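Local coordinates for uncharacterized protein (Bacteroides ovatus, PDB 4FXT), which is of unknown function but belongs to the DUF3823 family, pairing a transthyretin-like N-terminal domain with an immunoglobulin-like E-set C-terminal domain, at residues Asp17-Gly22 with Tyr97-Asn102; Tyr178-Val183 with Tyr191-Ser196; Leu64-Asn69 with Ser76-Tyr81. All coordinates share one frame; numbering follows the deposited sequence.

Contact 1. Residues Asp17-Gly22 with Tyr97-Asn102; sequences DGEAVG and YFFVRN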
ATOM      1  N   ASP A  17       9.045   8.742   1.938  1.00 54.66           N
ATOM      2  CA  ASP A  17       9.075   9.795   2.945  1.00 55.04           C
ATOM      3  C   ASP A  17       9.017   9.116   4.333  1.00 57.80           C
ATOM      4  O   ASP A  17       8.129   9.422   5.145  1.00 57.52           O
ATOM      5  CB  ASP A  17       7.925  10.830   2.714  1.00 56.03           C
ATOM      6  CG  ASP A  17       7.945  12.111   3.570  1.00 71.40           C
ATOM      7  OD1 ASP A  17       8.915  12.309   4.348  1.00 74.06           O
ATOM      8  OD2 ASP A  17       7.025  12.932   3.425  1.00 78.40           O
ATOM      9  N   GLY A  18       9.898   8.121   4.513  1.00 53.46           N
ATOM     10  CA  GLY A  18      10.077   7.354   5.745  1.00 55.01           C
ATOM     11  C   GLY A  18       8.904   6.558   6.272  1.00 58.94           C
ATOM     12  O   GLY A  18       8.914   6.139   7.434  1.00 60.89           O
ATOM     13  N   GLU A  19       7.882   6.364   5.439  1.00 53.30           N
ATOM     14  CA  GLU A  19       6.658   5.632   5.785  1.00 51.18           C
ATOM     15  C   GLU A  19       6.483   4.410   4.912  1.00 55.21           C
ATOM     16  O   GLU A  19       6.824   4.450   3.710  1.00 56.62           O
ATOM     17  CB  GLU A  19       5.414   6.537   5.631  1.00 51.24           C
ATOM     18  CG  GLU A  19       5.348   7.726   6.562  1.00 68.25           C
ATOM     19  CD  GLU A  19       4.039   8.494   6.558  1.00 92.41           C
ATOM     20  OE1 GLU A  19       2.970   7.877   6.330  1.00 64.34           O
ATOM     21  OE2 GLU A  19       4.076   9.699   6.894  1.00 98.60           O
ATOM     22  N   ALA A  20       5.922   3.330   5.484  1.00 49.75           N
ATOM     23  CA  ALA A  20       5.634   2.129   4.690  1.00 48.74           C
ATOM     24  C   ALA A  20       4.466   2.400   3.753  1.00 49.18           C
ATOM     25  O   ALA A  20       3.429   2.917   4.194  1.00 48.71           O
ATOM     26  CB  ALA A  20       5.341   0.953   5.598  1.00 50.19           C
ATOM     27  N   VAL A  21       4.672   2.141   2.463  1.00 44.72           N
ATOM     28  CA  VAL A  21       3.687   2.405   1.408  1.00 43.74           C
ATOM     29  C   VAL A  21       2.660   1.273   1.376  1.00 50.21           C
ATOM     30  O   VAL A  21       2.988   0.135   1.042  1.00 52.08           O
ATOM     31  CB  VAL A  21       4.346   2.605   0.022  1.00 47.70           C
ATOM     32  CG1 VAL A  21       3.299   2.842  -1.046  1.00 46.56           C
ATOM     33  CG2 VAL A  21       5.316   3.771   0.048  1.00 48.66           C
ATOM     34  N   GLY A  22       1.412   1.625   1.671  1.00 46.81           N
ATOM     35  CA  GLY A  22       0.305   0.679   1.690  1.00 45.75           C
ATOM     36  C   GLY A  22      -0.017   0.155   0.310  1.00 48.67           C
ATOM     37  O   GLY A  22      -0.003   0.905  -0.675  1.00 43.32           O
ATOM     38  N   TYR A  97       3.066   7.134  -7.337  1.00 48.28           N
ATOM     39  CA  TYR A  97       2.601   8.169  -8.260  1.00 47.16           C
ATOM     40  C   TYR A  97       1.828   9.199  -7.439  1.00 52.57           C
ATOM     41  O   TYR A  97       2.104  10.406  -7.492  1.00 53.92           O
ATOM     42  CB  TYR A  97       1.786   7.560  -9.396  1.00 46.93           C
ATOM     43  CG  TYR A  97       2.599   6.565 -10.204  1.00 49.01           C
ATOM     44  CD1 TYR A  97       3.556   6.995 -11.116  1.00 52.67           C
ATOM     45  CD2 TYR A  97       2.396   5.190 -10.071  1.00 48.44           C
ATOM     46  CE1 TYR A  97       4.327   6.088 -11.839  1.00 54.38           C
ATOM     47  CE2 TYR A  97       3.145   4.274 -10.804  1.00 49.78           C
ATOM     48  CZ  TYR A  97       4.107   4.731 -11.695  1.00 59.03           C
ATOM     49  OH  TYR A  97       4.856   3.871 -12.467  1.00 63.22           O
ATOM     50  N   PHE A  98       0.963   8.684  -6.577  1.00 48.59           N
ATOM     51  CA  PHE A  98       0.185   9.384  -5.575  1.00 48.04           C
ATOM     52  C   PHE A  98       0.384   8.696  -4.241  1.00 49.61           C
ATOM     53  O   PHE A  98       0.500   7.453  -4.203  1.00 50.60           O
ATOM     54  CB  PHE A  98      -1.293   9.437  -5.972  1.00 50.13           C
ATOM     55  CG  PHE A  98      -1.622  10.323  -7.145  1.00 52.36           C
ATOM     56  CD1 PHE A  98      -1.577   9.831  -8.442  1.00 56.88           C
ATOM     57  CD2 PHE A  98      -2.012  11.637  -6.952  1.00 55.03           C
ATOM     58  CE1 PHE A  98      -1.887  10.646  -9.530  1.00 59.30           C
ATOM     59  CE2 PHE A  98      -2.346  12.447  -8.036  1.00 59.82           C
ATOM     60  CZ  PHE A  98      -2.266  11.950  -9.320  1.00 59.40           C
ATOM     61  N   PHE A  99       0.481   9.484  -3.160  1.00 43.30           N
ATOM     62  CA  PHE A  99       0.703   8.921  -1.831  1.00 41.99           C
ATOM     63  C   PHE A  99      -0.412   9.360  -0.873  1.00 43.66           C
ATOM     64  O   PHE A  99      -0.857  10.511  -0.928  1.00 42.45           O
ATOM     65  CB  PHE A  99       2.089   9.331  -1.305  1.00 44.71           C
ATOM     66  CG  PHE A  99       2.456   8.824   0.076  1.00 46.30           C
ATOM     67  CD1 PHE A  99       2.681   7.462   0.305  1.00 50.13           C
ATOM     68  CD2 PHE A  99       2.646   9.704   1.125  1.00 48.85           C
ATOM     69  CE1 PHE A  99       3.027   6.989   1.579  1.00 51.23           C
ATOM     70  CE2 PHE A  99       3.018   9.237   2.392  1.00 53.21           C
ATOM     71  CZ  PHE A  99       3.211   7.883   2.613  1.00 51.13           C
ATOM     72  N   VAL A 100      -0.889   8.419  -0.031  1.00 39.87           N
ATOM     73  CA  VAL A 100      -1.937   8.701   0.963  1.00 39.22           C
ATOM     74  C   VAL A 100      -1.302   8.782   2.354  1.00 40.93           C
ATOM     75  O   VAL A 100      -0.701   7.792   2.790  1.00 40.57           O
ATOM     76  CB  VAL A 100      -3.102   7.658   0.950  1.00 40.47           C
ATOM     77  CG1 VAL A 100      -4.294   8.186   1.757  1.00 39.58           C
ATOM     78  CG2 VAL A 100      -3.556   7.346  -0.474  1.00 38.91           C
ATOM     79  N   ARG A 101      -1.426   9.937   3.039  1.00 36.22           N
ATOM     80  CA  ARG A 101      -0.931  10.049   4.449  1.00 36.43           C
ATOM     81  C   ARG A 101      -1.957  10.705   5.414  1.00 39.97           C
ATOM     82  O   ARG A 101      -3.004  11.237   5.014  1.00 38.37           O
ATOM     83  CB  ARG A 101       0.378  10.858   4.560  1.00 35.77           C
ATOM     84  CG  ARG A 101       0.211  12.383   4.426  1.00 41.71           C
ATOM     85  CD  ARG A 101       1.557  13.049   4.494  1.00 50.03           C
ATOM     86  NE  ARG A 101       2.364  12.768   3.304  1.00 52.91           N
ATOM     87  CZ  ARG A 101       3.691  12.703   3.295  1.00 66.03           C
ATOM     88  NH1 ARG A 101       4.379  12.804   4.434  1.00 38.83           N
ATOM     89  NH2 ARG A 101       4.342  12.486   2.155  1.00 58.33           N
ATOM     90  N   ASN A 102      -1.596  10.672   6.708  1.00 38.79           N
ATOM     91  CA  ASN A 102      -2.292  11.287   7.850  1.00 37.70           C
ATOM     92  C   ASN A 102      -3.786  10.919   7.793  1.00 40.32           C
ATOM     93  O   ASN A 102      -4.678  11.774   7.789  1.00 38.51           O
ATOM     94  CB  ASN A 102      -2.060  12.785   7.821  1.00 30.96           C
ATOM     95  CG  ASN A 102      -0.583  13.196   7.647  1.00 52.61           C
ATOM     96  OD1 ASN A 102       0.361  12.384   7.718  1.00 38.15           O
ATOM     97  ND2 ASN A 102      -0.352  14.458   7.283  1.00 39.68           N
TER
HETATM   98  O   HOH W   1       2.952  11.948   7.226  1.00 48.11           O
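D17 and E19 meet R101 in a salt-bridge network at the junction of two beta domains: the acids flank G18, whose positive phi suits glycine, in the tight connection between strands 7-16 and 19-20 of the transthyretin-like part, and the arginine lies on strand 98-108 of the E-set part. The close-packed side is apolar and buried where V21 CG2 rests 4.2 Å from F99 CE1, and the ring of Y16 meets F99 edge-to-face. F99 CG stands anti to the backbone N (chi1 180°), and the far end of the ring comes near the turn. There the packing gives way to polar groups, F99 CZ meeting E19 OE1 near the ring plane at 3.7 Å. F99 CE2 also lies over one face of the flat R101 guanidinium. The looser side is polar and nearer solvent. Here the guanidinium grips one oxygen end-on, NH1 and NH2 of R101 standing 2.8 and 3.0 Å from D17 OD2, while N119 OD1 holds NE. Toward R101, E19 OE2 offers charge alone, in a long salt bridge of 4.0 Å to NH1, well out of the guanidinium plane. A water bridges the two, donating to E19 OE2 and N102 OD1 and accepting from R101 NH1 at 3.3 Å.

Contact 2. Residues Tyr178-Val183 with Tyr191-Ser196; sequences YARVGV and YCYSQS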
ATOM      1  N   TYR A 178     -12.525  -2.745   9.410  1.00 43.74           N
ATOM      2  CA  TYR A 178     -11.278  -2.196   8.913  1.00 41.94           C
ATOM      3  C   TYR A 178     -11.613  -1.217   7.820  1.00 44.30           C
ATOM      4  O   TYR A 178     -12.503  -1.479   7.001  1.00 44.97           O
ATOM      5  CB  TYR A 178     -10.330  -3.300   8.447  1.00 42.67           C
ATOM      6  CG  TYR A 178      -9.884  -4.188   9.594  1.00 44.97           C
ATOM      7  CD1 TYR A 178     -10.636  -5.301   9.976  1.00 48.10           C
ATOM      8  CD2 TYR A 178      -8.714  -3.916  10.298  1.00 45.11           C
ATOM      9  CE1 TYR A 178     -10.221  -6.129  11.019  1.00 51.93           C
ATOM     10  CE2 TYR A 178      -8.289  -4.733  11.341  1.00 47.71           C
ATOM     11  CZ  TYR A 178      -9.055  -5.830  11.711  1.00 57.88           C
ATOM     12  OH  TYR A 178      -8.666  -6.595  12.780  1.00 57.32           O
ATOM     13  N   ALA A 179     -10.977  -0.039   7.875  1.00 38.41           N
ATOM     14  CA  ALA A 179     -11.208   1.048   6.935  1.00 36.52           C
ATOM     15  C   ALA A 179      -9.936   1.416   6.259  1.00 42.04           C
ATOM     16  O   ALA A 179      -8.865   1.276   6.862  1.00 43.74           O
ATOM     17  CB  ALA A 179     -11.792   2.243   7.651  1.00 37.17           C
ATOM     18  N   ARG A 180     -10.029   1.882   5.005  1.00 37.78           N
ATOM     19  CA  ARG A 180      -8.833   2.199   4.228  1.00 38.44           C
ATOM     20  C   ARG A 180      -9.127   3.168   3.077  1.00 44.04           C
ATOM     21  O   ARG A 180     -10.218   3.140   2.509  1.00 46.29           O
ATOM     22  CB  ARG A 180      -8.278   0.877   3.659  1.00 39.65           C
ATOM     23  CG  ARG A 180      -6.794   0.849   3.511  1.00 48.26           C
ATOM     24  CD  ARG A 180      -6.350  -0.507   3.059  1.00 46.94           C
ATOM     25  NE  ARG A 180      -4.896  -0.554   2.946  1.00 49.89           N
ATOM     26  CZ  ARG A 180      -4.227  -1.470   2.261  1.00 62.87           C
ATOM     27  NH1 ARG A 180      -4.879  -2.399   1.573  1.00 38.99           N
ATOM     28  NH2 ARG A 180      -2.903  -1.426   2.204  1.00 61.93           N
ATOM     29  N   VAL A 181      -8.139   3.980   2.708  1.00 38.36           N
ATOM     30  CA  VAL A 181      -8.249   4.968   1.628  1.00 37.15           C
ATOM     31  C   VAL A 181      -7.274   4.567   0.527  1.00 40.41           C
ATOM     32  O   VAL A 181      -6.123   4.257   0.835  1.00 39.33           O
ATOM     33  CB  VAL A 181      -8.005   6.433   2.119  1.00 40.39           C
ATOM     34  CG1 VAL A 181      -8.189   7.431   0.997  1.00 39.37           C
ATOM     35  CG2 VAL A 181      -8.900   6.797   3.291  1.00 40.85           C
ATOM     36  N   GLY A 182      -7.741   4.563  -0.730  1.00 36.56           N
ATOM     37  CA  GLY A 182      -6.934   4.199  -1.891  1.00 35.86           C
ATOM     38  C   GLY A 182      -6.962   5.247  -2.969  1.00 42.14           C
ATOM     39  O   GLY A 182      -8.013   5.812  -3.226  1.00 42.62           O
ATOM     40  N   VAL A 183      -5.839   5.529  -3.617  1.00 42.57           N
ATOM     41  CA  VAL A 183      -5.825   6.469  -4.761  1.00 44.80           C
ATOM     42  C   VAL A 183      -5.201   5.731  -5.957  1.00 47.15           C
ATOM     43  O   VAL A 183      -4.122   5.158  -5.807  1.00 45.78           O
ATOM     44  CB  VAL A 183      -5.128   7.851  -4.489  1.00 50.68           C
ATOM     45  CG1 VAL A 183      -3.733   7.679  -3.912  1.00 52.36           C
ATOM     46  CG2 VAL A 183      -5.073   8.722  -5.734  1.00 50.65           C
ATOM     47  N   TYR A 191      -4.092   0.467  -6.991  1.00 43.63           N
ATOM     48  CA  TYR A 191      -4.255   1.596  -6.111  1.00 40.99           C
ATOM     49  C   TYR A 191      -3.115   1.657  -5.133  1.00 50.59           C
ATOM     50  O   TYR A 191      -2.538   0.622  -4.775  1.00 54.58           O
ATOM     51  CB  TYR A 191      -5.592   1.523  -5.335  1.00 38.90           C
ATOM     52  CG  TYR A 191      -6.861   1.935  -6.038  1.00 39.52           C
ATOM     53  CD1 TYR A 191      -7.433   1.125  -7.014  1.00 40.30           C
ATOM     54  CD2 TYR A 191      -7.589   3.041  -5.609  1.00 42.02           C
ATOM     55  CE1 TYR A 191      -8.621   1.477  -7.646  1.00 38.74           C
ATOM     56  CE2 TYR A 191      -8.798   3.392  -6.216  1.00 44.86           C
ATOM     57  CZ  TYR A 191      -9.316   2.594  -7.229  1.00 53.82           C
ATOM     58  OH  TYR A 191     -10.510   2.902  -7.836  1.00 61.94           O
ATOM     59  N   CYS A 192      -2.840   2.840  -4.633  1.00 48.35           N
ATOM     60  CA  CYS A 192      -1.941   3.042  -3.529  1.00 50.27           C
ATOM     61  C   CYS A 192      -2.794   3.347  -2.324  1.00 52.80           C
ATOM     62  O   CYS A 192      -3.700   4.179  -2.416  1.00 52.90           O
ATOM     63  CB  CYS A 192      -0.901   4.119  -3.799  1.00 53.54           C
ATOM     64  SG  CYS A 192       0.186   4.432  -2.376  1.00 59.19           S
ATOM     65  N   TYR A 193      -2.558   2.652  -1.216  1.00 48.08           N
ATOM     66  CA  TYR A 193      -3.425   2.768  -0.063  1.00 45.45           C
ATOM     67  C   TYR A 193      -2.760   3.282   1.187  1.00 46.76           C
ATOM     68  O   TYR A 193      -1.539   3.248   1.375  1.00 45.22           O
ATOM     69  CB  TYR A 193      -3.986   1.372   0.288  1.00 46.36           C
ATOM     70  CG  TYR A 193      -4.765   0.660  -0.799  1.00 46.70           C
ATOM     71  CD1 TYR A 193      -4.114  -0.134  -1.744  1.00 48.37           C
ATOM     72  CD2 TYR A 193      -6.156   0.700  -0.825  1.00 45.74           C
ATOM     73  CE1 TYR A 193      -4.827  -0.813  -2.728  1.00 45.60           C
ATOM     74  CE2 TYR A 193      -6.880   0.021  -1.801  1.00 45.93           C
ATOM     75  CZ  TYR A 193      -6.214  -0.747  -2.738  1.00 47.77           C
ATOM     76  OH  TYR A 193      -6.956  -1.426  -3.673  1.00 45.55           O
ATOM     77  N   SER A 194      -3.637   3.698   2.096  1.00 43.90           N
ATOM     78  CA  SER A 194      -3.361   4.056   3.472  1.00 42.33           C
ATOM     79  C   SER A 194      -3.187   2.788   4.237  1.00 48.15           C
ATOM     80  O   SER A 194      -3.409   1.702   3.682  1.00 46.97           O
ATOM     81  CB  SER A 194      -4.507   4.895   4.017  1.00 41.70           C
ATOM     82  OG  SER A 194      -5.658   4.070   4.097  1.00 45.17           O
ATOM     83  N   GLN A 195      -2.927   2.885   5.534  1.00 46.32           N
ATOM     84  CA  GLN A 195      -2.871   1.672   6.312  1.00 45.63           C
ATOM     85  C   GLN A 195      -4.305   1.182   6.568  1.00 44.89           C
ATOM     86  O   GLN A 195      -5.231   2.004   6.550  1.00 43.72           O
ATOM     87  CB  GLN A 195      -2.081   1.895   7.611  1.00 49.09           C
ATOM     88  CG  GLN A 195      -0.554   1.941   7.372  1.00 79.05           C
ATOM     89  CD  GLN A 195       0.065   0.648   6.790  1.00 93.74           C
ATOM     90  OE1 GLN A 195      -0.198  -0.482   7.268  1.00 93.55           O
ATOM     91  NE2 GLN A 195       0.947   0.794   5.777  1.00 58.28           N
ATOM     92  N   SER A 196      -4.498  -0.171   6.691  1.00 38.80           N
ATOM     93  CA  SER A 196      -5.807  -0.734   7.039  1.00 36.11           C
ATOM     94  C   SER A 196      -5.984  -0.542   8.535  1.00 39.89           C
ATOM     95  O   SER A 196      -5.201  -1.091   9.290  1.00 38.42           O
ATOM     96  CB  SER A 196      -5.921  -2.178   6.611  1.00 35.86           C
ATOM     97  OG  SER A 196      -7.190  -2.700   6.963  1.00 39.38           O
TER
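R180 and Y193 supply the main side-chain stack. The guanidinium lies flat on the tyrosine ring in an offset stack, centres 4.4 Å apart and planes 17° from parallel, with NH1 over the ring toward its rim and Y193 CB over one face of the guanidinium. An arginine extended from CG to NE suits this place, because it carries its charge across to the neighbouring segment and the carbonyls beyond it. NE donates to S194 O at 2.8 Å, and the remaining nitrogens reach beyond the hairpin, NH1 to T140 O and NH2 to V23 O. The buried charge is thus met by three carbonyl oxygens and an aromatic face.

Backbone hydrogen bonds bind V183 and C192 as an antiparallel pair, V183 N to C192 O at 2.8 Å and C192 N to V183 O at 2.9 Å. S194 N then donates to V181 O, but V181 N turns to S194 OG, 2.8 Å away in a nearly straight bond (171°). S194 OG sits between its backbone N and carbonyl carbon (chi1 67°), and takes the place of a backbone acceptor. Beyond it A179 pairs with I197, a register shifted by one residue, as a bulge would produce.

Packing differs on the two faces. V183 and C192 share one, where V183 touches F98 and V100 of the opposing sheet. On the other, a side chain at G182 would point where two rings already lie close, so glycine suits: Y193 CD2 is 3.7 Å from G182 CA, and the Y191 ring turns its edge to G182 C. Y193 OH is held by E142 N.

The strand order is consistent with the F-G hairpin of an immunoglobulin-like sandwich, strand 192-200 being outermost in its sheet within this chain.

Contact 3. Residues Leu64-Asn69 with Ser76-Tyr81; sequences LVRMGN and SNDTIY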
ATOM      1  N   LEU A  64      18.296  -6.064  -6.382  1.00 71.04           N
ATOM      2  CA  LEU A  64      16.835  -5.945  -6.312  1.00 66.85           C
ATOM      3  C   LEU A  64      16.341  -4.897  -7.280  1.00 74.32           C
ATOM      4  O   LEU A  64      16.910  -3.801  -7.351  1.00 76.10           O
ATOM      5  CB  LEU A  64      16.357  -5.604  -4.874  1.00 64.02           C
ATOM      6  CG  LEU A  64      14.838  -5.520  -4.608  1.00 62.09           C
ATOM      7  CD1 LEU A  64      14.518  -5.877  -3.251  1.00 58.32           C
ATOM      8  CD2 LEU A  64      14.288  -4.149  -4.927  1.00 66.19           C
ATOM      9  N   VAL A  65      15.235  -5.212  -7.986  1.00 70.94           N
ATOM     10  CA  VAL A  65      14.605  -4.294  -8.934  1.00 69.98           C
ATOM     11  C   VAL A  65      13.132  -4.193  -8.670  1.00 70.04           C
ATOM     12  O   VAL A  65      12.497  -5.159  -8.240  1.00 69.28           O
ATOM     13  CB  VAL A  65      14.833  -4.663 -10.421  1.00 76.99           C
ATOM     14  CG1 VAL A  65      16.257  -4.369 -10.857  1.00 79.96           C
ATOM     15  CG2 VAL A  65      14.429  -6.110 -10.731  1.00 77.61           C
ATOM     16  N   ARG A  66      12.590  -3.009  -8.944  1.00 65.95           N
ATOM     17  CA  ARG A  66      11.162  -2.718  -8.819  1.00 63.75           C
ATOM     18  C   ARG A  66      10.516  -3.089 -10.130  1.00 68.30           C
ATOM     19  O   ARG A  66      11.025  -2.740 -11.196  1.00 70.47           O
ATOM     20  CB  ARG A  66      10.921  -1.239  -8.439  1.00 64.01           C
ATOM     21  CG  ARG A  66      11.639  -0.741  -7.187  1.00 70.76           C
ATOM     22  CD  ARG A  66      11.603   0.768  -7.160  1.00 71.36           C
ATOM     23  NE  ARG A  66      12.547   1.379  -6.214  1.00 70.24           N
ATOM     24  CZ  ARG A  66      13.836   1.631  -6.471  1.00 80.25           C
ATOM     25  NH1 ARG A  66      14.399   1.199  -7.599  1.00 46.86           N
ATOM     26  NH2 ARG A  66      14.597   2.222  -5.558  1.00 79.32           N
HETATM   27  N   MSE A  67       9.424  -3.829 -10.071  1.00 63.60           N
HETATM   28  CA  MSE A  67       8.690  -4.279 -11.263  1.00 62.84           C
HETATM   29  C   MSE A  67       7.234  -4.646 -10.877  1.00 63.35           C
HETATM   30  O   MSE A  67       6.761  -4.329  -9.760  1.00 61.71           O
HETATM   31  CB  MSE A  67       9.414  -5.472 -11.952  1.00 66.95           C
HETATM   32  CG  MSE A  67       9.998  -6.495 -10.967  1.00 74.23           C
HETATM   33 SE   MSE A  67       8.751  -7.371  -9.715  0.75 80.33          SE
HETATM   34  CE  MSE A  67       7.784  -8.552 -11.053  1.00 78.45           C
ATOM     35  N   GLY A  68       6.565  -5.316 -11.814  1.00 58.39           N
ATOM     36  CA  GLY A  68       5.204  -5.784 -11.654  1.00 57.13           C
ATOM     37  C   GLY A  68       4.188  -4.675 -11.799  1.00 60.93           C
ATOM     38  O   GLY A  68       4.393  -3.755 -12.590  1.00 60.86           O
ATOM     39  N   ASN A  69       3.076  -4.754 -11.035  1.00 55.25           N
ATOM     40  CA  ASN A  69       1.975  -3.812 -11.143  1.00 51.46           C
ATOM     41  C   ASN A  69       1.911  -2.868  -9.953  1.00 51.39           C
ATOM     42  O   ASN A  69       0.942  -2.097  -9.853  1.00 50.39           O
ATOM     43  CB  ASN A  69       0.675  -4.578 -11.260  1.00 48.41           C
ATOM     44  CG  ASN A  69       0.605  -5.444 -12.485  1.00 76.57           C
ATOM     45  OD1 ASN A  69       0.753  -5.004 -13.636  1.00 72.93           O
ATOM     46  ND2 ASN A  69       0.300  -6.692 -12.253  1.00 73.43           N
ATOM     47  N   SER A  76      13.737  -0.130 -14.740  1.00 80.50           N
ATOM     48  CA  SER A  76      14.472  -1.341 -15.114  1.00 83.63           C
ATOM     49  C   SER A  76      15.962  -1.201 -14.774  1.00 92.31           C
ATOM     50  O   SER A  76      16.573  -2.105 -14.209  1.00 92.42           O
ATOM     51  CB  SER A  76      14.307  -1.614 -16.615  1.00 89.96           C
ATOM     52  OG  SER A  76      12.986  -1.457 -17.110  1.00 97.97           O
ATOM     53  N   ASN A  77      16.530  -0.038 -15.154  1.00 92.44           N
ATOM     54  CA  ASN A  77      17.919   0.423 -15.024  1.00 94.30           C
ATOM     55  C   ASN A  77      18.372   0.545 -13.551  1.00 96.04           C
ATOM     56  O   ASN A  77      19.535   0.260 -13.259  1.00 96.67           O
ATOM     57  CB  ASN A  77      18.049   1.806 -15.713  1.00 96.09           C
ATOM     58  CG  ASN A  77      17.026   2.842 -15.242  1.00122.64           C
ATOM     59  OD1 ASN A  77      17.200   3.529 -14.226  1.00119.43           O
ATOM     60  ND2 ASN A  77      15.912   2.946 -15.947  1.00112.94           N
ATOM     61  N   ASP A  78      17.471   1.003 -12.645  1.00 90.49           N
ATOM     62  CA  ASP A  78      17.778   1.233 -11.232  1.00 89.52           C
ATOM     63  C   ASP A  78      17.672  -0.093 -10.433  1.00 90.10           C
ATOM     64  O   ASP A  78      16.590  -0.685 -10.316  1.00 87.61           O
ATOM     65  CB  ASP A  78      16.843   2.318 -10.640  1.00 89.54           C
ATOM     66  CG  ASP A  78      17.129   2.756  -9.205  1.00107.71           C
ATOM     67  OD1 ASP A  78      18.242   2.472  -8.701  1.00111.63           O
ATOM     68  OD2 ASP A  78      16.266   3.444  -8.608  1.00114.48           O
ATOM     69  N   THR A  79      18.830  -0.537  -9.899  1.00 86.38           N
ATOM     70  CA  THR A  79      19.004  -1.740  -9.081  1.00 84.82           C
ATOM     71  C   THR A  79      19.470  -1.349  -7.682  1.00 84.35           C
ATOM     72  O   THR A  79      20.126  -0.315  -7.521  1.00 84.79           O
ATOM     73  CB  THR A  79      20.003  -2.735  -9.722  1.00 97.05           C
ATOM     74  OG1 THR A  79      21.313  -2.181  -9.711  1.00105.62           O
ATOM     75  CG2 THR A  79      19.632  -3.141 -11.127  1.00 97.26           C
ATOM     76  N   ILE A  80      19.158  -2.189  -6.681  1.00 76.34           N
ATOM     77  CA  ILE A  80      19.561  -1.974  -5.296  1.00 74.77           C
ATOM     78  C   ILE A  80      20.394  -3.165  -4.895  1.00 83.67           C
ATOM     79  O   ILE A  80      19.905  -4.294  -4.912  1.00 83.77           O
ATOM     80  CB  ILE A  80      18.356  -1.718  -4.342  1.00 73.19           C
ATOM     81  CG1 ILE A  80      17.702  -0.365  -4.662  1.00 69.80           C
ATOM     82  CG2 ILE A  80      18.805  -1.733  -2.876  1.00 74.51           C
ATOM     83  CD1 ILE A  80      16.480  -0.032  -3.892  1.00 68.04           C
ATOM     84  N   TYR A  81      21.662  -2.913  -4.550  1.00 84.70           N
ATOM     85  CA  TYR A  81      22.588  -3.966  -4.164  1.00 87.91           C
ATOM     86  C   TYR A  81      22.430  -4.232  -2.674  1.00 89.55           C
ATOM     87  O   TYR A  81      22.489  -3.309  -1.852  1.00 90.14           O
ATOM     88  CB  TYR A  81      24.018  -3.582  -4.540  1.00 95.26           C
ATOM     89  CG  TYR A  81      24.203  -3.344  -6.032  1.00102.05           C
ATOM     90  CD1 TYR A  81      23.988  -2.085  -6.592  1.00103.61           C
ATOM     91  CD2 TYR A  81      24.600  -4.377  -6.880  1.00105.95           C
ATOM     92  CE1 TYR A  81      24.145  -1.866  -7.961  1.00106.13           C
ATOM     93  CE2 TYR A  81      24.764  -4.166  -8.251  1.00108.60           C
ATOM     94  CZ  TYR A  81      24.532  -2.911  -8.787  1.00118.61           C
ATOM     95  OH  TYR A  81      24.702  -2.714 -10.141  1.00125.56           O
TER
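The guanidinium of R66 meets both D78 and I80 at a slant. The carboxylate plane of D78 is turned 37° from that of the guanidinium, and the two side chains form a salt bridge in which R66 NH1 lies 3.1 Å from D78 OD2. The bent N-H angle of 126° makes this a weak hydrogen bond, so the attraction rests more on charge than on direction. Beside it, the methyl CD1 of I80 lies 3.4 Å from R66 NH2. That nitrogen has its firmer partner in P93 O, a hydrogen bond that links the arginine to strand 88-93. Arginine suits this place because its long chain, extended from CG to NE, can reach an acid just before the neighbouring strand and a carbonyl beyond it. D78 answers with CG anti to its backbone N (chi1 -175°), which swings the carboxylate toward R66.

L64 and I80 are the antiparallel hydrogen-bonded pair, with L64 N to I80 O and I80 N to L64 O both at 2.8 Å. T79 CA adds a CA-H...O contact to L64 O. The side chains of L64 and I80 share a face, L64 CB lying 4.4 Å from I80 CB, and both residues touch I92 of strand 88-93. Branched aliphatic side chains are apt here, since this is the side on which the two sheets meet. V65 and T79 occupy the other face, side by side and pointing the same way, V65 CG1 being 3.6 Å from T79 CG2. Beta-branched residues favour strand conformation, and threonine's hydroxyl makes it tolerant of this partly exposed position.

The whole is a beta hairpin with a long connection, strands 60-68 and 79-84, closing one edge of the antiparallel four-stranded sheet in the transthyretin-like domain.

How the contacts relate
Contact 2 is the buried one, and contacts 1 and 3 are only partly buried. Contacts 2 and 3 each tie the two strands of a hairpin by backbone bonds, one in each domain, whereas contact 1 joins the domains through side chains and water. An arginine serves all three. In contact 2 it meets carbonyls and a ring, while in contacts 1 and 3 a carboxylate joins an outside partner, an amide oxygen or a carbonyl. Contacts 1 and 2 adjoin: G22 O probably accepts a hydrogen bond from Y193 N, and V100 packs on V183, so the interdomain seam runs into the C-terminal hairpin. Contact 3 stands apart, its centre about 19 Å from that of contact 1.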